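Local coordinates for protein glutamine amido transferase (PDB 3M3P) that is a glutamine amidotransferase-family protein of alpha/beta architecture, built round a large mixed sheet, its individual role not being established, at residues Ile9-Ser14 against Leu34-Ser39; Gly18-Phe23 against His231-Trp236; Tyr141-Ile146 against Glu157-Gln162. All coordinates share one frame; numbering follows the deposited sequence.

Contact 1 of 3, residues Ile9-Ser14 against Leu34-Ser39; sequences IQFSAS and LRMDRS
Gln-10 is fastened to Leu-34 and Met-36 by a parallel-strand ladder, its N reaching Leu-34 O at 2.9 Å and its O accepting from Met-36 N, likewise at 2.9 Å. Packing is tight on the sheet face bearing Ile-9. With CG2 anti to its backbone N, Ile-9 presses that methyl on CG of selenomethionine Met-36 at 3.6 Å, while its CD1 makes a looser touch with Leu-34 CD1. Phe-11 runs side by side with Met-36, and Phe-11 CE1 lies 3.8 Å from Met-36 CG.

The side bearing Gln-10 and Arg-35 is polar, and its outer part, Ala-13 and Asp-37, is exposed to solvent. Arg-35, bent at chi2 and chi3, lays CD against Gln-10 CG and turns its guanidinium over the loop, with Ala-13 CA above the centre of one face. Asp-37 meets that group in its plane in a side-on salt bridge, Arg-35 NE to Asp-37 OD1 and Arg-35 NH2 to Asp-37 OD2 both 2.8 Å, on syn lone pairs. A water taking a bond from Ala-13 N at 2.8 Å gives one to Asp-37 OD2. Gln-10 NE2 donates to Ser-12 O, although the buried Ser-12 N lacks any partner.

The contact closes a beta-alpha-beta unit of strand 6-10, helix 18-26 and edge strand 31-35; strand 51-54 pairs with strand 6-10 on its other side, and helix 90-98 packs on Phe-11.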
loop_
_atom_site.group_PDB
_atom_site.type_symbol
_atom_site.label_atom_id
_atom_site.label_comp_id
_atom_site.label_asym_id
_atom_site.label_seq_id
_atom_site.Cartn_x
_atom_site.Cartn_y
_atom_site.Cartn_z
ATOM N N ILE A 9 6.318 6.636 4.890
ATOM C CA ILE A 9 7.384 6.748 3.923
ATOM C C ILE A 9 6.781 6.992 2.550
ATOM O O ILE A 9 5.974 6.209 2.042
ATOM C CB ILE A 9 8.253 5.442 3.880
ATOM C CG1 ILE A 9 8.695 5.015 5.290
ATOM C CG2 ILE A 9 9.438 5.599 2.882
ATOM C CD1 ILE A 9 9.415 6.066 6.087
ATOM N N GLN A 10 7.178 8.134 1.992
ATOM C CA GLN A 10 6.749 8.555 0.675
ATOM C C GLN A 10 7.963 8.565 -0.254
ATOM O O GLN A 10 9.093 8.844 0.165
ATOM C CB GLN A 10 6.133 9.942 0.837
ATOM C CG GLN A 10 5.388 10.522 -0.352
ATOM C CD GLN A 10 4.478 11.701 0.029
ATOM O OE1 GLN A 10 3.874 11.793 1.163
ATOM N NE2 GLN A 10 4.320 12.553 -0.946
ATOM N N PHE A 11 7.739 8.214 -1.521
ATOM C CA PHE A 11 8.812 7.982 -2.489
ATOM C C PHE A 11 8.820 8.997 -3.615
ATOM O O PHE A 11 9.801 9.083 -4.362
ATOM C CB PHE A 11 8.693 6.581 -3.014
ATOM C CG PHE A 11 8.794 5.546 -1.941
ATOM C CD1 PHE A 11 10.058 5.130 -1.482
ATOM C CD2 PHE A 11 7.665 4.992 -1.384
ATOM C CE1 PHE A 11 10.155 4.182 -0.533
ATOM C CE2 PHE A 11 7.781 4.018 -0.374
ATOM C CZ PHE A 11 9.024 3.605 -0.017
ATOM N N SER A 12 7.774 9.819 -3.694
ATOM C CA SER A 12 7.675 10.890 -4.684
ATOM C C SER A 12 6.682 11.961 -4.219
ATOM O O SER A 12 5.900 11.755 -3.277
ATOM C CB SER A 12 7.212 10.399 -6.039
ATOM O OG SER A 12 5.821 10.171 -6.021
ATOM N N ALA A 13 6.691 13.092 -4.892
ATOM C CA ALA A 13 5.774 14.182 -4.534
ATOM C C ALA A 13 4.336 13.835 -4.849
ATOM O O ALA A 13 3.420 14.356 -4.191
ATOM C CB ALA A 13 6.152 15.446 -5.294
ATOM N N SER A 14 4.098 13.044 -5.888
ATOM C CA SER A 14 2.734 12.833 -6.381
ATOM C C SER A 14 1.994 11.700 -5.695
ATOM O O SER A 14 0.775 11.590 -5.833
ATOM C CB SER A 14 2.687 12.582 -7.875
ATOM O OG SER A 14 3.446 11.420 -8.210
ATOM N N LEU A 34 8.104 11.151 5.678
ATOM C CA LEU A 34 9.502 11.235 5.272
ATOM C C LEU A 34 9.577 10.941 3.781
ATOM O O LEU A 34 9.044 9.937 3.322
ATOM C CB LEU A 34 10.312 10.181 6.021
ATOM C CG LEU A 34 10.447 10.364 7.522
ATOM C CD1 LEU A 34 11.232 9.218 8.164
ATOM C CD2 LEU A 34 11.141 11.645 7.904
ATOM N N ARG A 35 10.250 11.798 3.020
ATOM C CA ARG A 35 10.396 11.699 1.580
ATOM C C ARG A 35 11.761 11.066 1.220
ATOM O O ARG A 35 12.815 11.697 1.359
ATOM C CB ARG A 35 10.294 13.098 0.957
ATOM C CG ARG A 35 8.857 13.618 0.933
ATOM C CD ARG A 35 8.006 13.128 -0.266
ATOM N NE ARG A 35 8.595 13.588 -1.517
ATOM C CZ ARG A 35 8.441 14.812 -2.038
ATOM N NH1 ARG A 35 7.616 15.681 -1.491
ATOM N NH2 ARG A 35 9.132 15.176 -3.105
HETATM N N MSE A 36 11.741 9.837 0.704
HETATM C CA MSE A 36 12.990 9.178 0.327
HETATM C C MSE A 36 13.665 9.896 -0.834
HETATM O O MSE A 36 14.933 9.875 -0.939
HETATM C CB MSE A 36 12.719 7.719 -0.038
HETATM C CG MSE A 36 12.264 6.853 1.107
HETATM SE SE MSE A 36 13.365 6.801 2.714
HETATM C CE MSE A 36 12.630 8.302 3.740
ATOM N N ASP A 37 12.881 10.431 -1.752
ATOM C CA ASP A 37 13.435 11.170 -2.913
ATOM C C ASP A 37 14.102 12.498 -2.560
ATOM O O ASP A 37 14.809 13.105 -3.390
ATOM C CB ASP A 37 12.342 11.388 -3.964
ATOM C CG ASP A 37 11.179 12.195 -3.438
ATOM O OD1 ASP A 37 10.586 11.889 -2.374
ATOM O OD2 ASP A 37 10.839 13.175 -4.160
ATOM N N ARG A 38 13.900 12.958 -1.346
ATOM C CA ARG A 38 14.553 14.171 -0.847
ATOM C C ARG A 38 15.645 13.793 0.142
ATOM O O ARG A 38 16.207 14.681 0.788
ATOM C CB ARG A 38 13.545 15.096 -0.209
ATOM C CG ARG A 38 12.503 15.573 -1.170
ATOM C CD ARG A 38 11.618 16.582 -0.522
ATOM N NE ARG A 38 12.315 17.858 -0.424
ATOM C CZ ARG A 38 12.017 18.821 0.439
ATOM N NH1 ARG A 38 11.036 18.646 1.322
ATOM N NH2 ARG A 38 12.720 19.940 0.413
ATOM N N SER A 39 15.941 12.497 0.249
ATOM C CA SER A 39 16.995 11.967 1.137
ATOM C C SER A 39 16.672 12.263 2.600
ATOM O O SER A 39 17.580 12.402 3.421
ATOM C CB SER A 39 18.391 12.493 0.779
ATOM O OG SER A 39 18.792 12.126 -0.528
HETATM O O HOH W 1 8.941 13.613 -6.552
#

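Contact 2 of 3, residues Gly18-Phe23 against His231-Trp236; sequences GHFGDF and HVYARW
His-19 starts the meeting of two helices, its backbone C coming within 4.2 Å of Tyr-233 CE2, and from there an aromatic cluster of Phe-20, Phe-23, Tyr-233 and Trp-236 fills the interface. The segments of helices 18-26 and 218-237 cross at -54°, with axes 10.9 Å apart, a spacing wide enough for rings to stand between them. The imidazole of His-19 still reaches the partner helix: NE2 is hydrogen-bonded to Glu-230, one residue before the second segment.

Phe-20 comes next, CG anti to the backbone N (chi1 -177°), and its ring touches both Tyr-233 and Trp-236. Phe-20 CD1 sits over one face of Tyr-233, off centre toward the rim and 3.5 Å from Tyr-233 CE1, in an oblique pairing of the two rings. The far edge of Phe-20 turns toward the face of the Trp-236 six-membered ring, an offset edge-to-face pair: Phe-20 CZ approaches Trp-236 CZ3 at 3.7 Å, and the centroids of those two rings are 5.8 Å apart. Phe-20 CB also touches the hydroxyl end of Tyr-233, whose OH is hydrogen-bonded to His-88 of strand 85-88, so the tyrosine ties the helix pair to the central sheet.

One turn on, Phe-23 slides past Tyr-233 in the opposite direction. Phe-23 CZ rests against the backbone of Ala-234, 3.7 Å from its N. Tyr-233 CB sits over the face of the Phe-23 ring in a CH-pi contact, 3.7 Å from the centroid and 16° off the ring normal.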
loop_
_atom_site.group_PDB
_atom_site.type_symbol
_atom_site.label_atom_id
_atom_site.label_comp_id
_atom_site.label_asym_id
_atom_site.label_seq_id
_atom_site.Cartn_x
_atom_site.Cartn_y
_atom_site.Cartn_z
ATOM N N GLY A 18 -2.941 10.086 0.667
ATOM C CA GLY A 18 -4.261 9.842 0.112
ATOM C C GLY A 18 -5.286 9.644 1.226
ATOM O O GLY A 18 -5.266 10.310 2.274
ATOM N N HIS A 19 -6.175 8.681 1.007
ATOM C CA HIS A 19 -7.212 8.380 1.909
ATOM C C HIS A 19 -6.686 7.964 3.298
ATOM O O HIS A 19 -7.371 8.097 4.299
ATOM C CB HIS A 19 -8.122 7.280 1.335
ATOM C CG HIS A 19 -9.478 7.352 1.862
ATOM N ND1 HIS A 19 -10.246 8.480 1.627
ATOM C CD2 HIS A 19 -10.193 6.538 2.675
ATOM C CE1 HIS A 19 -11.403 8.329 2.251
ATOM N NE2 HIS A 19 -11.421 7.142 2.853
ATOM N N PHE A 20 -5.508 7.326 3.321
ATOM C CA PHE A 20 -4.881 6.923 4.561
ATOM C C PHE A 20 -4.628 8.140 5.472
ATOM O O PHE A 20 -4.860 8.126 6.684
ATOM C CB PHE A 20 -3.590 6.119 4.294
ATOM C CG PHE A 20 -2.916 5.614 5.521
ATOM C CD1 PHE A 20 -3.519 4.683 6.347
ATOM C CD2 PHE A 20 -1.673 6.086 5.879
ATOM C CE1 PHE A 20 -2.875 4.196 7.487
ATOM C CE2 PHE A 20 -1.003 5.615 6.991
ATOM C CZ PHE A 20 -1.605 4.653 7.814
ATOM N N GLY A 21 -4.078 9.206 4.916
ATOM C CA GLY A 21 -3.871 10.438 5.648
ATOM C C GLY A 21 -5.144 11.030 6.182
ATOM O O GLY A 21 -5.200 11.460 7.332
ATOM N N ASP A 22 -6.164 11.090 5.352
ATOM C CA ASP A 22 -7.440 11.598 5.793
ATOM C C ASP A 22 -8.042 10.723 6.903
ATOM O O ASP A 22 -8.622 11.242 7.842
ATOM C CB ASP A 22 -8.438 11.646 4.610
ATOM C CG ASP A 22 -8.302 12.880 3.724
ATOM O OD1 ASP A 22 -7.305 13.574 3.765
ATOM O OD2 ASP A 22 -9.222 12.972 2.856
ATOM N N PHE A 23 -7.847 9.414 6.812
ATOM C CA PHE A 23 -8.347 8.490 7.798
ATOM C C PHE A 23 -7.659 8.767 9.156
ATOM O O PHE A 23 -8.313 8.889 10.190
ATOM C CB PHE A 23 -8.125 7.052 7.327
ATOM C CG PHE A 23 -8.499 6.049 8.348
ATOM C CD1 PHE A 23 -9.837 5.673 8.564
ATOM C CD2 PHE A 23 -7.532 5.503 9.156
ATOM C CE1 PHE A 23 -10.140 4.754 9.609
ATOM C CE2 PHE A 23 -7.872 4.622 10.188
ATOM C CZ PHE A 23 -9.150 4.256 10.364
ATOM N N HIS A 231 -12.342 -0.045 6.163
ATOM C CA HIS A 231 -12.381 -1.259 6.960
ATOM C C HIS A 231 -10.937 -1.780 7.215
ATOM O O HIS A 231 -10.580 -2.131 8.330
ATOM C CB HIS A 231 -13.182 -2.341 6.205
ATOM C CG HIS A 231 -13.346 -3.603 6.972
ATOM N ND1 HIS A 231 -12.387 -4.602 7.040
ATOM C CD2 HIS A 231 -14.389 -4.023 7.731
ATOM C CE1 HIS A 231 -12.830 -5.554 7.844
ATOM N NE2 HIS A 231 -14.052 -5.242 8.242
ATOM N N VAL A 232 -10.120 -1.832 6.168
ATOM C CA VAL A 232 -8.723 -2.265 6.316
ATOM C C VAL A 232 -8.007 -1.357 7.308
ATOM O O VAL A 232 -7.326 -1.828 8.185
ATOM C CB VAL A 232 -7.990 -2.236 4.961
ATOM C CG1 VAL A 232 -6.515 -2.531 5.124
ATOM C CG2 VAL A 232 -8.652 -3.230 3.963
ATOM N N TYR A 233 -8.117 -0.041 7.135
ATOM C CA TYR A 233 -7.360 0.900 7.965
ATOM C C TYR A 233 -7.808 0.814 9.409
ATOM O O TYR A 233 -6.991 0.841 10.333
ATOM C CB TYR A 233 -7.482 2.313 7.423
ATOM C CG TYR A 233 -6.834 2.566 6.079
ATOM C CD1 TYR A 233 -5.676 1.902 5.685
ATOM C CD2 TYR A 233 -7.339 3.531 5.246
ATOM C CE1 TYR A 233 -5.064 2.222 4.469
ATOM C CE2 TYR A 233 -6.735 3.839 4.018
ATOM C CZ TYR A 233 -5.586 3.211 3.684
ATOM O OH TYR A 233 -4.930 3.502 2.474
ATOM N N ALA A 234 -9.110 0.678 9.630
ATOM C CA ALA A 234 -9.630 0.504 10.984
ATOM C C ALA A 234 -9.086 -0.742 11.645
ATOM O O ALA A 234 -8.756 -0.725 12.837
ATOM C CB ALA A 234 -11.182 0.511 10.961
ATOM N N ARG A 235 -8.974 -1.836 10.918
ATOM C CA ARG A 235 -8.365 -3.042 11.493
ATOM C C ARG A 235 -6.897 -2.796 11.769
ATOM O O ARG A 235 -6.385 -3.150 12.825
ATOM C CB ARG A 235 -8.542 -4.218 10.561
ATOM C CG ARG A 235 -7.930 -5.522 11.019
ATOM C CD ARG A 235 -8.379 -5.958 12.420
ATOM N NE ARG A 235 -7.650 -7.179 12.773
ATOM C CZ ARG A 235 -6.436 -7.151 13.285
ATOM N NH1 ARG A 235 -5.870 -5.980 13.547
ATOM N NH2 ARG A 235 -5.799 -8.257 13.532
ATOM N N TRP A 236 -6.190 -2.207 10.816
ATOM C CA TRP A 236 -4.758 -2.018 10.959
ATOM C C TRP A 236 -4.357 -1.163 12.164
ATOM O O TRP A 236 -3.425 -1.496 12.894
ATOM C CB TRP A 236 -4.202 -1.397 9.663
ATOM C CG TRP A 236 -2.710 -1.296 9.731
ATOM C CD1 TRP A 236 -1.843 -2.321 9.554
ATOM C CD2 TRP A 236 -1.927 -0.148 9.993
ATOM N NE1 TRP A 236 -0.542 -1.888 9.709
ATOM C CE2 TRP A 236 -0.572 -0.545 9.972
ATOM C CE3 TRP A 236 -2.241 1.180 10.279
ATOM C CZ2 TRP A 236 0.472 0.348 10.244
ATOM C CZ3 TRP A 236 -1.197 2.065 10.495
ATOM C CH2 TRP A 236 0.114 1.652 10.487
#

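Contact 3 of 3, residues Tyr141-Ile146 against Glu157-Gln162; sequences YQTFSI and EHCANQ
The Phe-144 ring and the Asn-161 amide lie in nearly parallel planes, 5° apart, but are not stacked; the ring meets CB and the backbone carbonyl of Asn-161. Over the centre of one face of the phenyl ring sits a water. At the ring edge, near its plane, lies Gln-162 O, and the carbonyl O of Asn-161 approaches obliquely, 3.2 Å from Phe-144 CE1. Tyr-164 adds an edge-to-face partner from strand 161-166.

The amide of Asn-161 is turned so that ND2 donates to Phe-144 O at 2.9 Å, in the carbonyl plane and on a lone pair. The same nitrogen gives a second bond to a water that also accepts from Ile-146 N. Asn-161 OD1, by contrast, faces hydrocarbon, with Ile-146 CD1 3.4 Å away.

Strand 142-144 is the outermost strand at one end of the mixed central sheet, bonded along its length to strand 103-111. Across this contact no strand-to-strand ladder forms: one direct side-chain-to-backbone bond is joined by water bridges to a chain that turns corners at Ala-160 and Gln-162.

Thr-143 OG1 meets two of the three bridging waters. Placed anti to the backbone N, it gives a hydrogen bond of 2.7 Å to the water over the Phe-144 ring. That water also accepts from Phe-144 N and donates to Asn-161 O. A further water donates to Thr-143 OG1 and takes a bond from Asn-161 N at 3.1 Å. Beside them, Thr-143 OG1 also touches Cys-159 SG at 3.7 Å.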
loop_
_atom_site.group_PDB
_atom_site.type_symbol
_atom_site.label_atom_id
_atom_site.label_comp_id
_atom_site.label_asym_id
_atom_site.label_seq_id
_atom_site.Cartn_x
_atom_site.Cartn_y
_atom_site.Cartn_z
ATOM N N TYR A 141 3.802 -2.782 -12.676
ATOM C CA TYR A 141 4.468 -3.676 -13.611
ATOM C C TYR A 141 5.138 -4.865 -12.966
ATOM O O TYR A 141 5.596 -5.768 -13.677
ATOM C CB TYR A 141 5.495 -2.861 -14.391
ATOM C CG TYR A 141 4.914 -1.773 -15.252
ATOM C CD1 TYR A 141 4.519 -2.016 -16.553
ATOM C CD2 TYR A 141 4.784 -0.482 -14.781
ATOM C CE1 TYR A 141 3.977 -1.010 -17.348
ATOM C CE2 TYR A 141 4.271 0.526 -15.606
ATOM C CZ TYR A 141 3.862 0.235 -16.874
ATOM O OH TYR A 141 3.383 1.259 -17.640
ATOM N N GLN A 142 5.282 -4.840 -11.647
ATOM C CA GLN A 142 5.962 -5.937 -10.931
ATOM C C GLN A 142 5.040 -6.523 -9.880
ATOM O O GLN A 142 3.979 -5.982 -9.567
ATOM C CB GLN A 142 7.305 -5.453 -10.337
ATOM C CG GLN A 142 8.212 -4.858 -11.372
ATOM C CD GLN A 142 9.634 -4.725 -10.886
ATOM O OE1 GLN A 142 9.849 -4.148 -9.806
ATOM N NE2 GLN A 142 10.623 -5.229 -11.643
ATOM N N THR A 143 5.504 -7.599 -9.261
ATOM C CA THR A 143 4.730 -8.337 -8.285
ATOM C C THR A 143 5.620 -8.870 -7.186
ATOM O O THR A 143 6.775 -9.251 -7.464
ATOM C CB THR A 143 3.932 -9.529 -8.962
ATOM O OG1 THR A 143 3.217 -10.273 -7.972
ATOM C CG2 THR A 143 4.821 -10.444 -9.763
ATOM N N PHE A 144 5.112 -8.895 -5.930
ATOM C CA PHE A 144 5.802 -9.567 -4.828
ATOM C C PHE A 144 5.420 -11.026 -4.742
ATOM O O PHE A 144 4.257 -11.381 -5.019
ATOM C CB PHE A 144 5.575 -8.885 -3.477
ATOM C CG PHE A 144 4.140 -8.543 -3.140
ATOM C CD1 PHE A 144 3.224 -9.527 -2.792
ATOM C CD2 PHE A 144 3.681 -7.219 -3.171
ATOM C CE1 PHE A 144 1.886 -9.179 -2.506
ATOM C CE2 PHE A 144 2.358 -6.901 -2.856
ATOM C CZ PHE A 144 1.468 -7.879 -2.518
ATOM N N SER A 145 6.378 -11.868 -4.335
ATOM C CA SER A 145 6.017 -13.174 -3.778
ATOM C C SER A 145 5.447 -12.989 -2.384
ATOM O O SER A 145 5.674 -11.984 -1.714
ATOM C CB SER A 145 7.215 -14.093 -3.720
ATOM O OG SER A 145 8.202 -13.646 -2.875
ATOM N N ILE A 146 4.667 -13.981 -1.949
ATOM C CA ILE A 146 4.122 -13.958 -0.606
ATOM C C ILE A 146 5.300 -14.188 0.381
ATOM O O ILE A 146 5.988 -15.202 0.297
ATOM C CB ILE A 146 3.038 -15.043 -0.403
ATOM C CG1 ILE A 146 1.888 -14.883 -1.430
ATOM C CG2 ILE A 146 2.427 -14.996 1.014
ATOM C CD1 ILE A 146 1.190 -13.531 -1.374
ATOM N N GLU A 157 -6.856 -11.828 -11.778
ATOM C CA GLU A 157 -6.490 -12.728 -12.854
ATOM C C GLU A 157 -5.041 -12.596 -13.257
ATOM O O GLU A 157 -4.335 -13.599 -13.386
ATOM C CB GLU A 157 -7.361 -12.470 -14.101
ATOM C CG GLU A 157 -6.956 -13.332 -15.272
ATOM C CD GLU A 157 -7.858 -13.206 -16.484
ATOM O OE1 GLU A 157 -8.773 -12.353 -16.484
ATOM O OE2 GLU A 157 -7.568 -14.029 -17.399
ATOM N N HIS A 158 -4.548 -11.377 -13.405
ATOM C CA HIS A 158 -3.200 -11.149 -13.903
ATOM C C HIS A 158 -2.141 -10.884 -12.832
ATOM O O HIS A 158 -0.979 -10.654 -13.141
ATOM C CB HIS A 158 -3.244 -9.970 -14.891
ATOM C CG HIS A 158 -4.066 -10.252 -16.087
ATOM N ND1 HIS A 158 -3.654 -11.148 -17.028
ATOM C CD2 HIS A 158 -5.291 -9.815 -16.448
ATOM C CE1 HIS A 158 -4.598 -11.248 -17.950
ATOM N NE2 HIS A 158 -5.591 -10.441 -17.627
ATOM N N CYS A 159 -2.553 -10.922 -11.572
ATOM C CA CYS A 159 -1.632 -10.775 -10.451
ATOM C C CYS A 159 -2.222 -11.519 -9.276
ATOM O O CYS A 159 -3.074 -11.017 -8.557
ATOM C CB CYS A 159 -1.372 -9.296 -10.132
ATOM S SG CYS A 159 -0.253 -9.100 -8.718
ATOM N N ALA A 160 -1.778 -12.749 -9.078
ATOM C CA ALA A 160 -2.300 -13.557 -8.002
ATOM C C ALA A 160 -2.046 -12.907 -6.647
ATOM O O ALA A 160 -2.854 -13.053 -5.727
ATOM C CB ALA A 160 -1.677 -14.928 -8.066
ATOM N N ASN A 161 -0.922 -12.236 -6.471
ATOM C CA ASN A 161 -0.469 -11.733 -5.176
ATOM C C ASN A 161 -0.896 -10.301 -4.942
ATOM O O ASN A 161 -0.085 -9.359 -4.981
ATOM C CB ASN A 161 1.052 -11.976 -5.056
ATOM C CG ASN A 161 1.351 -13.407 -4.908
ATOM O OD1 ASN A 161 0.429 -14.217 -4.588
ATOM N ND2 ASN A 161 2.607 -13.753 -5.067
ATOM N N GLN A 162 -2.186 -10.081 -4.740
ATOM C CA GLN A 162 -2.690 -8.759 -4.451
ATOM C C GLN A 162 -2.510 -8.290 -3.011
ATOM O O GLN A 162 -2.328 -7.076 -2.774
ATOM C CB GLN A 162 -4.147 -8.548 -4.877
ATOM C CG GLN A 162 -4.381 -8.691 -6.342
ATOM C CD GLN A 162 -3.877 -7.516 -7.133
ATOM O OE1 GLN A 162 -3.583 -6.457 -6.586
ATOM N NE2 GLN A 162 -3.874 -7.672 -8.423
HETATM O O HOH W 2 2.221 -8.501 -6.195
HETATM O O HOH W 3 1.479 -12.390 -8.451
HETATM O O HOH W 4 4.209 -16.044 -4.061
#

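The three contacts spread over one chain, their centres about 20 to 24 Å apart. Contacts 1 and 3 reach opposite ends of the same mixed sheet: contact 1 pairs strand 6-10 with edge strand 31-35, whereas contact 3 lies by the other edge strand, 142-144. Contact 2 sits on the helix that connects the two strands of contact 1, and the segments of these contacts alternate along the chain. Contact 3 is nested inside the long loop that contact 2 closes, on the opposite side of the chain's centre. Helix 218-237, late in the chain, thereby packs on the helix of the first beta-alpha-beta unit.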